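Long-range contacts in glucose dehydrogenase (Serratia sp. FS14, PDB 7CDY), which belongs to the glucose/sorbosone dehydrogenase family of beta-propeller proteins and carries a bound calcium ion: residues Gly91-Tyr96 against Ile112-Pro117; Leu160-Ala165 against Glu184-Gly189; Ala204-Glu209 against Met270-Gly275; Arg282-Ile287 against Leu295-Leu300. All coordinates share one frame; numbering follows the deposited sequence. Where two conformers were deposited one is given.

Contact 1: Gly91-Tyr96 against Ile112-Pro117; sequences GTAVGY and IFRQQP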
loop_
_atom_site.group_PDB
_atom_site.type_symbol
_atom_site.label_atom_id
_atom_site.label_comp_id
_atom_site.label_asym_id
_atom_site.label_seq_id
_atom_site.Cartn_x
_atom_site.Cartn_y
_atom_site.Cartn_z
ATOM N N GLY A 91 13.847 2.173 8.249
ATOM C CA GLY A 91 12.897 2.998 7.536
ATOM C C GLY A 91 12.604 2.378 6.192
ATOM O O GLY A 91 13.296 1.466 5.741
ATOM N N THR A 92 11.564 2.885 5.546
ATOM C CA THR A 92 11.170 2.354 4.252
ATOM C C THR A 92 12.136 2.801 3.158
ATOM O O THR A 92 12.662 3.919 3.186
ATOM C CB THR A 92 9.755 2.822 3.947
ATOM O OG1 THR A 92 8.925 2.403 5.032
ATOM C CG2 THR A 92 9.231 2.223 2.645
ATOM N N ALA A 93 12.390 1.910 2.199
ATOM C CA ALA A 93 13.184 2.228 1.023
ATOM C C ALA A 93 12.468 1.703 -0.209
ATOM O O ALA A 93 11.659 0.767 -0.123
ATOM C CB ALA A 93 14.573 1.590 1.109
ATOM N N VAL A 94 12.741 2.334 -1.350
ATOM C CA VAL A 94 12.149 1.958 -2.627
ATOM C C VAL A 94 13.276 1.879 -3.647
ATOM O O VAL A 94 14.141 2.770 -3.693
ATOM C CB VAL A 94 11.076 2.975 -3.066
ATOM C CG1 VAL A 94 10.488 2.605 -4.428
ATOM C CG2 VAL A 94 9.968 3.076 -2.007
ATOM N N GLY A 95 13.289 0.818 -4.448
ATOM C CA GLY A 95 14.268 0.695 -5.509
ATOM C C GLY A 95 13.668 -0.024 -6.696
ATOM O O GLY A 95 12.491 -0.391 -6.692
ATOM N N TYR A 96 14.497 -0.250 -7.714
ATOM C CA TYR A 96 14.063 -1.075 -8.823
ATOM C C TYR A 96 15.234 -1.868 -9.372
ATOM O O TYR A 96 16.400 -1.505 -9.188
ATOM C CB TYR A 96 13.355 -0.279 -9.927
ATOM C CG TYR A 96 14.228 0.663 -10.747
ATOM C CD1 TYR A 96 15.083 0.175 -11.740
ATOM C CD2 TYR A 96 14.143 2.045 -10.575
ATOM C CE1 TYR A 96 15.862 1.035 -12.517
ATOM C CE2 TYR A 96 14.920 2.916 -11.345
ATOM C CZ TYR A 96 15.768 2.392 -12.315
ATOM O OH TYR A 96 16.540 3.232 -13.090
ATOM N N ILE A 112 16.353 3.930 -4.941
ATOM C CA ILE A 112 16.171 5.262 -5.509
ATOM C C ILE A 112 15.583 6.251 -4.517
ATOM O O ILE A 112 15.552 7.457 -4.812
ATOM C CB ILE A 112 15.318 5.232 -6.796
ATOM C CG1 ILE A 112 13.872 4.819 -6.480
ATOM C CG2 ILE A 112 15.957 4.312 -7.844
ATOM C CD1 ILE A 112 12.901 4.998 -7.643
ATOM N N PHE A 113 15.079 5.788 -3.376
ATOM C CA PHE A 113 14.460 6.660 -2.387
ATOM C C PHE A 113 14.530 5.979 -1.030
ATOM O O PHE A 113 14.256 4.776 -0.920
ATOM C CB PHE A 113 12.997 6.958 -2.738
ATOM C CG PHE A 113 12.240 7.608 -1.609
ATOM C CD1 PHE A 113 12.356 8.972 -1.379
ATOM C CD2 PHE A 113 11.461 6.845 -0.743
ATOM C CE1 PHE A 113 11.701 9.576 -0.314
ATOM C CE2 PHE A 113 10.800 7.443 0.320
ATOM C CZ PHE A 113 10.914 8.809 0.523
ATOM N N ARG A 114 14.837 6.763 0.001
ATOM C CA ARG A 114 14.868 6.271 1.370
ATOM C C ARG A 114 14.107 7.228 2.261
ATOM O O ARG A 114 14.330 8.441 2.214
ATOM C CB ARG A 114 16.296 6.227 1.905
ATOM C CG ARG A 114 17.147 5.190 1.288
ATOM C CD ARG A 114 18.432 5.046 2.071
ATOM N NE ARG A 114 19.050 3.790 1.709
ATOM C CZ ARG A 114 19.817 3.622 0.641
ATOM N NH1 ARG A 114 20.083 4.653 -0.161
ATOM N NH2 ARG A 114 20.320 2.432 0.371
ATOM N N GLN A 115 13.225 6.682 3.082
ATOM C CA GLN A 115 12.661 7.448 4.174
ATOM C C GLN A 115 13.780 7.867 5.120
ATOM O O GLN A 115 14.596 7.040 5.546
ATOM C CB GLN A 115 11.677 6.546 4.906
ATOM C CG GLN A 115 10.974 7.202 6.067
ATOM C CD GLN A 115 9.896 6.318 6.666
ATOM O OE1 GLN A 115 10.115 5.132 6.944
ATOM N NE2 GLN A 115 8.721 6.891 6.858
ATOM N N GLN A 116 13.815 9.155 5.460
ATOM C CA GLN A 116 14.766 9.679 6.417
ATOM C C GLN A 116 14.043 10.671 7.316
ATOM O O GLN A 116 13.159 11.402 6.848
ATOM C CB GLN A 116 15.920 10.405 5.720
ATOM C CG GLN A 116 16.800 9.505 4.881
ATOM C CD GLN A 116 17.634 8.540 5.706
ATOM O OE1 GLN A 116 17.560 8.510 6.933
ATOM N NE2 GLN A 116 18.444 7.742 5.024
ATOM N N PRO A 117 14.383 10.712 8.608
ATOM C CA PRO A 117 15.305 9.790 9.275
ATOM C C PRO A 117 14.693 8.395 9.384
ATOM O O PRO A 117 13.514 8.204 9.087
ATOM C CB PRO A 117 15.465 10.412 10.670
ATOM C CG PRO A 117 14.182 11.168 10.887
ATOM C CD PRO A 117 13.827 11.713 9.534
HETATM O O HOH W 1 14.757 4.329 5.092
#
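Ile112 and Val94 meet at a shared carbonyl: Val94 O accepts Ile112 N at 2.8 Å and Phe113 N at 3.2 Å, both donors lying in the carbonyl plane. The Ile112 chi1 of 67° puts CG1 between the backbone N and the carbonyl carbon, and CG1 sits 3.5 Å from Val94 O. The other branch, CG2, touches Tyr96 CE2 at 3.9 Å, the two side chains crossing at about a right angle. Val94 sends CG2 to the edge of the Phe113 ring, 4.2 Å from CD2. Ile112 and Phe113 both face Val94, a classic beta bulge between strands 90-99 and 109-114, antiparallel neighbours in one sheet of the propeller. Past the end of strand 109-114, Gln115 carries the pairing on: its N donates to Thr92 O at 2.8 Å. Its side chain, extended beyond CG, then brings OE1 back to Thr92 N at 3.0 Å, the bond almost straight at N-H (174°), with Thr92 N lying off the plane of the Gln115 amide. A water spans Thr92 O and Gln115 O. Asn144 also donates to Gln115 OE1, while Gln115 NE2 donates to the carbonyls of Gly142 and Leu156, four bonds that fix the rotation of this buried amide.

Contact 2: Leu160-Ala165 against Glu184-Gly189; sequences LVRLTA and EVWSYG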
loop_
_atom_site.group_PDB
_atom_site.type_symbol
_atom_site.label_atom_id
_atom_site.label_comp_id
_atom_site.label_asym_id
_atom_site.label_seq_id
_atom_site.Cartn_x
_atom_site.Cartn_y
_atom_site.Cartn_z
ATOM N N LEU A 160 2.871 11.047 2.086
ATOM C CA LEU A 160 2.785 10.513 0.737
ATOM C C LEU A 160 3.797 11.276 -0.107
ATOM O O LEU A 160 3.847 12.508 -0.044
ATOM C CB LEU A 160 1.376 10.721 0.188
ATOM C CG LEU A 160 1.053 10.197 -1.205
ATOM C CD1 LEU A 160 1.400 8.725 -1.331
ATOM C CD2 LEU A 160 -0.409 10.421 -1.524
ATOM N N VAL A 161 4.611 10.551 -0.872
ATOM C CA VAL A 161 5.698 11.125 -1.655
ATOM C C VAL A 161 5.386 10.906 -3.130
ATOM O O VAL A 161 4.799 9.885 -3.499
ATOM C CB VAL A 161 7.014 10.425 -1.247
ATOM C CG1 VAL A 161 8.061 10.462 -2.354
ATOM C CG2 VAL A 161 7.554 11.027 0.045
ATOM N N ARG A 162 5.749 11.879 -3.975
ATOM C CA ARG A 162 5.640 11.742 -5.427
ATOM C C ARG A 162 7.000 11.996 -6.054
ATOM O O ARG A 162 7.598 13.060 -5.834
ATOM C CB ARG A 162 4.626 12.709 -6.034
ATOM C CG ARG A 162 4.445 12.480 -7.537
ATOM C CD ARG A 162 3.472 13.455 -8.190
ATOM N NE ARG A 162 3.997 14.816 -8.206
ATOM C CZ ARG A 162 4.042 15.610 -9.274
ATOM N NH1 ARG A 162 3.613 15.195 -10.458
ATOM N NH2 ARG A 162 4.527 16.833 -9.139
ATOM N N LEU A 163 7.477 11.037 -6.852
ATOM C CA LEU A 163 8.769 11.102 -7.529
ATOM C C LEU A 163 8.603 10.777 -9.008
ATOM O O LEU A 163 7.579 10.251 -9.444
ATOM C CB LEU A 163 9.775 10.121 -6.919
ATOM C CG LEU A 163 10.031 10.263 -5.417
ATOM C CD1 LEU A 163 10.909 9.126 -4.923
ATOM C CD2 LEU A 163 10.654 11.615 -5.102
ATOM N N THR A 164 9.646 11.083 -9.781
ATOM C CA THR A 164 9.707 10.575 -11.146
ATOM C C THR A 164 10.012 9.079 -11.135
ATOM O O THR A 164 10.328 8.484 -10.100
ATOM C CB THR A 164 10.803 11.279 -11.956
ATOM O OG1 THR A 164 12.090 10.839 -11.502
ATOM C CG2 THR A 164 10.691 12.815 -11.845
ATOM N N ALA A 165 9.959 8.485 -12.331
ATOM C CA ALA A 165 10.298 7.075 -12.507
ATOM C C ALA A 165 11.699 6.738 -12.015
ATOM O O ALA A 165 11.973 5.570 -11.698
ATOM C CB ALA A 165 10.176 6.706 -13.989
ATOM N N GLU A 184 10.277 15.996 -1.663
ATOM C CA GLU A 184 9.645 14.769 -2.146
ATOM C C GLU A 184 8.168 14.666 -1.771
ATOM O O GLU A 184 7.449 13.853 -2.362
ATOM C CB GLU A 184 10.371 13.563 -1.543
ATOM C CG GLU A 184 11.842 13.439 -1.913
ATOM C CD GLU A 184 12.794 14.161 -0.965
ATOM O OE1 GLU A 184 14.019 13.960 -1.135
ATOM O OE2 GLU A 184 12.340 14.922 -0.069
ATOM N N VAL A 185 7.688 15.478 -0.830
ATOM C CA VAL A 185 6.394 15.237 -0.192
ATOM C C VAL A 185 5.254 15.708 -1.080
ATOM O O VAL A 185 5.278 16.820 -1.632
ATOM C CB VAL A 185 6.342 15.943 1.172
ATOM C CG1 VAL A 185 4.909 15.961 1.731
ATOM C CG2 VAL A 185 7.296 15.286 2.140
ATOM N N TRP A 186 4.214 14.882 -1.178
ATOM C CA TRP A 186 2.940 15.244 -1.777
ATOM C C TRP A 186 1.950 15.711 -0.721
ATOM O O TRP A 186 1.393 16.805 -0.829
ATOM C CB TRP A 186 2.371 14.044 -2.552
ATOM C CG TRP A 186 1.052 14.285 -3.233
ATOM C CD1 TRP A 186 -0.191 13.922 -2.779
ATOM C CD2 TRP A 186 0.846 14.923 -4.495
ATOM N NE1 TRP A 186 -1.151 14.304 -3.679
ATOM C CE2 TRP A 186 -0.542 14.913 -4.746
ATOM C CE3 TRP A 186 1.701 15.507 -5.435
ATOM C CZ2 TRP A 186 -1.091 15.463 -5.906
ATOM C CZ3 TRP A 186 1.152 16.051 -6.589
ATOM C CH2 TRP A 186 -0.230 16.022 -6.813
ATOM N N SER A 187 1.713 14.894 0.311
ATOM C CA SER A 187 0.817 15.239 1.411
ATOM C C SER A 187 1.398 14.708 2.713
ATOM O O SER A 187 2.282 13.848 2.719
ATOM C CB SER A 187 -0.597 14.699 1.183
ATOM O OG SER A 187 -0.575 13.289 0.980
ATOM N N TYR A 188 0.884 15.226 3.827
ATOM C CA TYR A 188 1.447 14.905 5.131
ATOM C C TYR A 188 0.327 14.648 6.133
ATOM O O TYR A 188 -0.855 14.714 5.799
ATOM C CB TYR A 188 2.469 15.960 5.573
ATOM C CG TYR A 188 1.949 17.320 5.978
ATOM C CD1 TYR A 188 1.373 18.184 5.054
ATOM C CD2 TYR A 188 2.099 17.760 7.281
ATOM C CE1 TYR A 188 0.929 19.447 5.440
ATOM C CE2 TYR A 188 1.670 19.019 7.670
ATOM C CZ TYR A 188 1.094 19.846 6.743
ATOM O OH TYR A 188 0.657 21.098 7.138
ATOM N N GLY A 189 0.707 14.326 7.369
ATOM C CA GLY A 189 -0.287 13.998 8.378
ATOM C C GLY A 189 -0.969 12.662 8.193
ATOM O O GLY A 189 -2.160 12.530 8.506
#
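Trp186 and Arg162 both leave the backbone with CG anti to N (chi1 -176° in Arg162), and Arg162 then bends at chi3 (68°), which swings NE to within 3.5 Å of Trp186 CZ3. The indole's CZ3 lies over one face of the guanidinium, but the two planes are 61° apart, so the groups do not stack flat. Arg162 NH2 reaches on to Asp172 and Asn173, which hold the charged end. On the pyrrole side, in one of its two deposited conformers, Leu160 lies beside the indole and points the same way, its CD2 3.7 Å from Trp186 CD1; the indole NE1 donates to Pro221 O, and a glycerol lies close by.

Between the backbones, Leu160 makes three of the hydrogen bonds. Its O takes two, from Trp186 N at 2.7 Å and from Ser187 N at 3.2 Å, and its N donates to Ser187 O at 2.9 Å. Farther along, Arg162 N binds Glu184 O at 3.1 Å, and Val161 CG1 packs 3.4 Å from that same oxygen. The Glu184 methylenes also touch Leu163, CG to CD2 at 3.9 Å, while the carboxylate turns away to Arg182. Trp186 and Ser187 opposite Leu160 form a classic beta bulge, placed where the chain turns a corner in strand 185-187, an outermost strand of a four-stranded antiparallel sheet, as in a beta-propeller blade.

Contact 3: Ala204-Glu209 against Met270-Gly275; sequences AIWEHE and MAFYDG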
loop_
_atom_site.group_PDB
_atom_site.type_symbol
_atom_site.label_atom_id
_atom_site.label_comp_id
_atom_site.label_asym_id
_atom_site.label_seq_id
_atom_site.Cartn_x
_atom_site.Cartn_y
_atom_site.Cartn_z
ATOM N N ALA A 204 -7.346 10.373 -10.111
ATOM C CA ALA A 204 -6.811 10.787 -8.821
ATOM C C ALA A 204 -6.283 9.592 -8.038
ATOM O O ALA A 204 -6.881 8.510 -8.043
ATOM C CB ALA A 204 -7.896 11.471 -7.992
ATOM N N ILE A 205 -5.168 9.805 -7.342
ATOM C CA ILE A 205 -4.682 8.840 -6.357
ATOM C C ILE A 205 -5.563 8.883 -5.116
ATOM O O ILE A 205 -5.818 9.957 -4.554
ATOM C CB ILE A 205 -3.215 9.142 -6.006
ATOM C CG1 ILE A 205 -2.299 8.893 -7.210
ATOM C CG2 ILE A 205 -2.765 8.324 -4.781
ATOM C CD1 ILE A 205 -2.024 7.423 -7.480
ATOM N N TRP A 206 -6.038 7.717 -4.683
ATOM C CA TRP A 206 -6.718 7.547 -3.404
ATOM C C TRP A 206 -5.827 6.729 -2.476
ATOM O O TRP A 206 -4.961 5.960 -2.920
ATOM C CB TRP A 206 -8.064 6.836 -3.567
ATOM C CG TRP A 206 -9.146 7.607 -4.302
ATOM C CD1 TRP A 206 -8.987 8.583 -5.255
ATOM C CD2 TRP A 206 -10.560 7.412 -4.162
ATOM N NE1 TRP A 206 -10.229 9.018 -5.688
ATOM C CE2 TRP A 206 -11.204 8.312 -5.031
ATOM C CE3 TRP A 206 -11.340 6.566 -3.369
ATOM C CZ2 TRP A 206 -12.603 8.385 -5.135
ATOM C CZ3 TRP A 206 -12.729 6.639 -3.472
ATOM C CH2 TRP A 206 -13.340 7.540 -4.351
ATOM N N GLU A 207 -6.064 6.884 -1.172
ATOM C CA GLU A 207 -5.203 6.307 -0.149
ATOM C C GLU A 207 -6.072 5.833 1.001
ATOM O O GLU A 207 -7.146 6.391 1.248
ATOM C CB GLU A 207 -4.185 7.361 0.333
ATOM C CG GLU A 207 -3.293 6.959 1.499
ATOM C CD GLU A 207 -3.807 7.411 2.855
ATOM O OE1 GLU A 207 -4.983 7.820 2.972
ATOM O OE2 GLU A 207 -3.017 7.320 3.820
ATOM N N HIS A 208 -5.609 4.813 1.723
ATOM C CA HIS A 208 -6.240 4.491 2.999
ATOM C C HIS A 208 -5.177 4.179 4.045
ATOM O O HIS A 208 -4.022 3.888 3.719
ATOM C CB HIS A 208 -7.390 3.465 2.894
ATOM C CG HIS A 208 -6.968 2.065 2.575
ATOM N ND1 HIS A 208 -6.061 1.359 3.338
ATOM C CD2 HIS A 208 -7.406 1.207 1.621
ATOM C CE1 HIS A 208 -5.936 0.137 2.843
ATOM N NE2 HIS A 208 -6.745 0.017 1.806
ATOM N N GLU A 209 -5.573 4.263 5.315
ATOM C CA GLU A 209 -4.598 4.104 6.386
ATOM C C GLU A 209 -5.282 3.595 7.643
ATOM O O GLU A 209 -6.469 3.834 7.872
ATOM C CB GLU A 209 -3.857 5.417 6.690
ATOM C CG GLU A 209 -4.772 6.594 6.997
ATOM C CD GLU A 209 -3.985 7.879 7.131
ATOM O OE1 GLU A 209 -3.721 8.318 8.266
ATOM O OE2 GLU A 209 -3.579 8.443 6.090
ATOM N N MET A 270 -6.037 -2.229 -1.709
ATOM C CA MET A 270 -7.170 -1.526 -2.292
ATOM C C MET A 270 -7.094 -1.612 -3.805
ATOM O O MET A 270 -6.016 -1.487 -4.391
ATOM C CB MET A 270 -7.287 -0.062 -1.818
ATOM C CG MET A 270 -6.365 0.924 -2.513
ATOM S SD MET A 270 -6.451 2.635 -1.898
ATOM C CE MET A 270 -8.109 3.130 -2.349
ATOM N N ALA A 271 -8.250 -1.823 -4.422
ATOM C CA ALA A 271 -8.363 -1.934 -5.872
ATOM C C ALA A 271 -9.726 -1.435 -6.323
ATOM O O ALA A 271 -10.748 -1.821 -5.750
ATOM C CB ALA A 271 -8.181 -3.383 -6.335
ATOM N N PHE A 272 -9.742 -0.599 -7.360
ATOM C CA PHE A 272 -10.969 -0.200 -8.035
ATOM C C PHE A 272 -11.322 -1.236 -9.095
ATOM O O PHE A 272 -10.451 -1.700 -9.838
ATOM C CB PHE A 272 -10.766 1.143 -8.734
ATOM C CG PHE A 272 -10.495 2.296 -7.802
ATOM C CD1 PHE A 272 -11.541 3.037 -7.262
ATOM C CD2 PHE A 272 -9.187 2.673 -7.498
ATOM C CE1 PHE A 272 -11.285 4.115 -6.427
ATOM C CE2 PHE A 272 -8.932 3.735 -6.657
ATOM C CZ PHE A 272 -9.975 4.460 -6.126
ATOM N N TYR A 273 -12.601 -1.607 -9.176
ATOM C CA TYR A 273 -13.034 -2.608 -10.149
ATOM C C TYR A 273 -13.541 -1.905 -11.406
ATOM O O TYR A 273 -14.583 -1.244 -11.381
ATOM C CB TYR A 273 -14.076 -3.569 -9.578
ATOM C CG TYR A 273 -14.328 -4.719 -10.528
ATOM C CD1 TYR A 273 -13.544 -5.868 -10.479
ATOM C CD2 TYR A 273 -15.316 -4.634 -11.511
ATOM C CE1 TYR A 273 -13.750 -6.919 -11.367
ATOM C CE2 TYR A 273 -15.531 -5.685 -12.405
ATOM C CZ TYR A 273 -14.744 -6.817 -12.327
ATOM O OH TYR A 273 -14.953 -7.861 -13.206
ATOM N N ASP A 274 -12.797 -2.059 -12.505
ATOM C CA ASP A 274 -13.141 -1.485 -13.802
ATOM C C ASP A 274 -13.196 -2.564 -14.881
ATOM O O ASP A 274 -12.974 -2.288 -16.064
ATOM C CB ASP A 274 -12.150 -0.378 -14.174
ATOM C CG ASP A 274 -12.619 0.481 -15.346
ATOM O OD1 ASP A 274 -13.843 0.621 -15.557
ATOM O OD2 ASP A 274 -11.743 1.022 -16.057
ATOM N N GLY A 275 -13.478 -3.806 -14.484
ATOM C CA GLY A 275 -13.563 -4.904 -15.424
ATOM C C GLY A 275 -14.938 -5.013 -16.057
ATOM O O GLY A 275 -15.863 -4.265 -15.750
#
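Strand segments 205-209 and 270-273, in which Trp206 meets Phe272 and His208 meets Met270, run at 138° to each other with axes 9.0 Å apart at closest approach. That spacing is too wide for strand pairing: no hydrogen bond joins them, and side chains fill the gap. The edge of the Phe272 ring points at the face of the Trp206 indole in a T-shaped stack. CZ touches Trp206 CD2 at 3.6 Å and sits above the plane, displaced from the ring centre, with the ring planes at 81° and the Phe272 and six-membered ring centroids 5.2 Å apart. Met270, in one of its two deposited conformers, bends at chi3 (-66°), and its CE lies 3.9 Å from Trp206 CB. Higher up the same side chain, Met270 CB packs obliquely on the His208 ring, 3.7 Å from NE2; the side chains run antiparallel past one another. His208 NE2 is hydrogen-bonded to Gly269 O, just before Met270. The two segments lie in different four-stranded sheets, packed face to face through large side chains as in adjacent blades of a beta-propeller.

Contact 4: Arg282-Ile287 against Leu295-Leu300; sequences RHSLFI and LIRLTL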
loop_
_atom_site.group_PDB
_atom_site.type_symbol
_atom_site.label_atom_id
_atom_site.label_comp_id
_atom_site.label_asym_id
_atom_site.label_seq_id
_atom_site.Cartn_x
_atom_site.Cartn_y
_atom_site.Cartn_z
ATOM N N ARG A 282 -18.622 -2.954 -11.094
ATOM C CA ARG A 282 -18.027 -1.760 -11.676
ATOM C C ARG A 282 -18.349 -0.548 -10.812
ATOM O O ARG A 282 -19.433 -0.448 -10.230
ATOM C CB ARG A 282 -18.528 -1.557 -13.109
ATOM C CG ARG A 282 -18.062 -2.654 -14.068
ATOM C CD ARG A 282 -18.504 -2.398 -15.513
ATOM N NE ARG A 282 -18.278 -1.018 -15.929
ATOM C CZ ARG A 282 -17.090 -0.516 -16.245
ATOM N NH1 ARG A 282 -16.010 -1.284 -16.203
ATOM N NH2 ARG A 282 -16.982 0.758 -16.604
ATOM N N HIS A 283 -17.374 0.354 -10.695
ATOM C CA HIS A 283 -17.487 1.551 -9.864
ATOM C C HIS A 283 -17.519 1.232 -8.369
ATOM O O HIS A 283 -18.046 2.007 -7.572
ATOM C CB HIS A 283 -18.634 2.470 -10.306
ATOM C CG HIS A 283 -18.460 2.989 -11.700
ATOM N ND1 HIS A 283 -17.542 3.967 -12.019
ATOM C CD2 HIS A 283 -19.052 2.631 -12.865
ATOM C CE1 HIS A 283 -17.593 4.206 -13.317
ATOM N NE2 HIS A 283 -18.501 3.410 -13.853
ATOM N N SER A 284 -16.942 0.098 -7.988
ATOM C CA SER A 284 -16.723 -0.254 -6.594
ATOM C C SER A 284 -15.233 -0.202 -6.277
ATOM O O SER A 284 -14.383 -0.379 -7.157
ATOM C CB SER A 284 -17.269 -1.651 -6.278
ATOM O OG SER A 284 -18.686 -1.640 -6.191
ATOM N N LEU A 285 -14.937 0.026 -4.997
ATOM C CA LEU A 285 -13.584 0.029 -4.457
ATOM C C LEU A 285 -13.510 -1.087 -3.427
ATOM O O LEU A 285 -14.322 -1.132 -2.496
ATOM C CB LEU A 285 -13.295 1.380 -3.801
ATOM C CG LEU A 285 -11.995 1.495 -3.009
ATOM C CD1 LEU A 285 -10.815 1.216 -3.926
ATOM C CD2 LEU A 285 -11.875 2.873 -2.367
ATOM N N PHE A 286 -12.572 -1.999 -3.608
ATOM C CA PHE A 286 -12.413 -3.137 -2.714
ATOM C C PHE A 286 -11.205 -2.927 -1.806
ATOM O O PHE A 286 -10.135 -2.507 -2.264
ATOM C CB PHE A 286 -12.225 -4.412 -3.536
ATOM C CG PHE A 286 -13.473 -4.869 -4.225
ATOM C CD1 PHE A 286 -13.805 -4.407 -5.494
ATOM C CD2 PHE A 286 -14.329 -5.751 -3.598
ATOM C CE1 PHE A 286 -14.964 -4.832 -6.124
ATOM C CE2 PHE A 286 -15.483 -6.192 -4.221
ATOM C CZ PHE A 286 -15.799 -5.725 -5.492
ATOM N N ILE A 287 -11.376 -3.239 -0.517
ATOM C CA ILE A 287 -10.360 -2.999 0.503
ATOM C C ILE A 287 -10.286 -4.215 1.415
ATOM O O ILE A 287 -11.319 -4.708 1.870
ATOM C CB ILE A 287 -10.708 -1.742 1.326
ATOM C CG1 ILE A 287 -10.676 -0.488 0.433
ATOM C CG2 ILE A 287 -9.779 -1.608 2.537
ATOM C CD1 ILE A 287 -11.282 0.746 1.093
ATOM N N LEU A 295 -13.387 -8.835 3.258
ATOM C CA LEU A 295 -13.190 -7.955 2.118
ATOM C C LEU A 295 -14.306 -6.922 2.115
ATOM O O LEU A 295 -15.484 -7.280 2.205
ATOM C CB LEU A 295 -13.223 -8.774 0.831
ATOM C CG LEU A 295 -13.046 -8.010 -0.481
ATOM C CD1 LEU A 295 -11.646 -7.396 -0.574
ATOM C CD2 LEU A 295 -13.297 -8.951 -1.653
ATOM N N ILE A 296 -13.935 -5.651 2.043
ATOM C CA ILE A 296 -14.877 -4.541 2.054
ATOM C C ILE A 296 -15.108 -4.094 0.622
ATOM O O ILE A 296 -14.150 -3.934 -0.146
ATOM C CB ILE A 296 -14.320 -3.383 2.898
ATOM C CG1 ILE A 296 -14.162 -3.818 4.352
ATOM C CG2 ILE A 296 -15.199 -2.155 2.771
ATOM C CD1 ILE A 296 -13.289 -2.879 5.174
ATOM N N ARG A 297 -16.371 -3.882 0.249
ATOM C CA ARG A 297 -16.702 -3.310 -1.051
ATOM C C ARG A 297 -17.445 -1.999 -0.846
ATOM O O ARG A 297 -18.533 -1.982 -0.258
ATOM C CB ARG A 297 -17.562 -4.264 -1.881
ATOM C CG ARG A 297 -17.869 -3.704 -3.263
ATOM C CD ARG A 297 -18.622 -4.691 -4.122
ATOM N NE ARG A 297 -20.024 -4.774 -3.750
ATOM C CZ ARG A 297 -21.000 -4.129 -4.380
ATOM N NH1 ARG A 297 -20.723 -3.342 -5.409
ATOM N NH2 ARG A 297 -22.255 -4.267 -3.975
ATOM N N LEU A 298 -16.867 -0.901 -1.331
ATOM C CA LEU A 298 -17.502 0.411 -1.274
ATOM C C LEU A 298 -18.057 0.751 -2.650
ATOM O O LEU A 298 -17.311 0.755 -3.637
ATOM C CB LEU A 298 -16.499 1.481 -0.846
ATOM C CG LEU A 298 -15.800 1.255 0.493
ATOM C CD1 LEU A 298 -14.870 2.408 0.811
ATOM C CD2 LEU A 298 -16.849 1.094 1.584
ATOM N N THR A 299 -19.354 1.045 -2.722
ATOM C CA THR A 299 -19.947 1.513 -3.968
ATOM C C THR A 299 -19.701 3.010 -4.092
ATOM O O THR A 299 -19.933 3.760 -3.141
ATOM C CB THR A 299 -21.449 1.226 -3.949
ATOM O OG1 THR A 299 -21.664 -0.187 -3.843
ATOM C CG2 THR A 299 -22.111 1.738 -5.224
ATOM N N LEU A 300 -19.224 3.447 -5.259
ATOM C CA LEU A 300 -18.864 4.842 -5.474
ATOM C C LEU A 300 -19.809 5.500 -6.467
ATOM O O LEU A 300 -20.222 4.886 -7.453
ATOM C CB LEU A 300 -17.448 4.967 -6.037
ATOM C CG LEU A 300 -16.337 4.246 -5.288
ATOM C CD1 LEU A 300 -15.004 4.430 -6.023
ATOM C CD2 LEU A 300 -16.258 4.751 -3.852
#
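Backbone bonds join Leu285 to Leu298 and Ile287 to Ile296 as two reciprocal antiparallel pairs, with Leu298 N to Leu285 O at 2.8 Å, almost straight at 179°, and Ile296 N to Ile287 O at 2.8 Å. Leu300 N adds a bond to His283 O at 3.0 Å, just before strand 284-289 begins. In the non-hydrogen-bonded pairs, CA-H groups lean toward carbonyls, as Phe286 CA does toward Ile296 O.

Apolar contacts gather on the face that carries Leu285, Ile287, Ile296 and Leu298. Ile287 CD1 meets Leu298 CD1 at 4.0 Å, and Leu300 CD1 touches Leu285 CB at 4.1 Å. This face also packs on Trp206 and His208 of the neighbouring sheet.

The opposite face holds the mixed contacts. Arg297 and Phe286 lie side by side: Arg297 CG stands over the ring, 3.9 Å from its centroid, in a CH-pi contact, and Arg297 CD comes to 3.3 Å from Phe286 CZ. Chi3 of Arg297 (77°) turns NE aside, and the bond from NH1 to Ser284 OG is short, 2.8 Å, but bent (133°). NE forms a salt bridge with Glu309 on the next strand. The hairpin of strands 284-289 and 294-301 is thus apolar on one face, while on the other the methylenes of Arg297 lie against an aromatic ring and its guanidinium, whose charge is probably partly offset by Glu309, also donates to the Ser284 hydroxyl.

The four contacts follow one another along the chain, each closing before the next opens. Contacts 1 and 2 lie in successive sheets, with centres 12 Å apart, and touch: Phe113 wedges against Leu163 and Val161. Contacts 3 and 4 are closer still, at 9 Å, because strands 267-273 and 284-289 are neighbours in one sheet; Ala271 pairs with Phe286 there, and Asp274 forms a salt bridge with Arg282. Contact 3 also bridges to the preceding sheet, and its centre is 17 Å from that of contact 2. Contacts 1 and 4 are farthest apart, about 31 Å between centres, on opposite sides of the chain's centre. Pairing within sheets and packing between them together assemble the propeller.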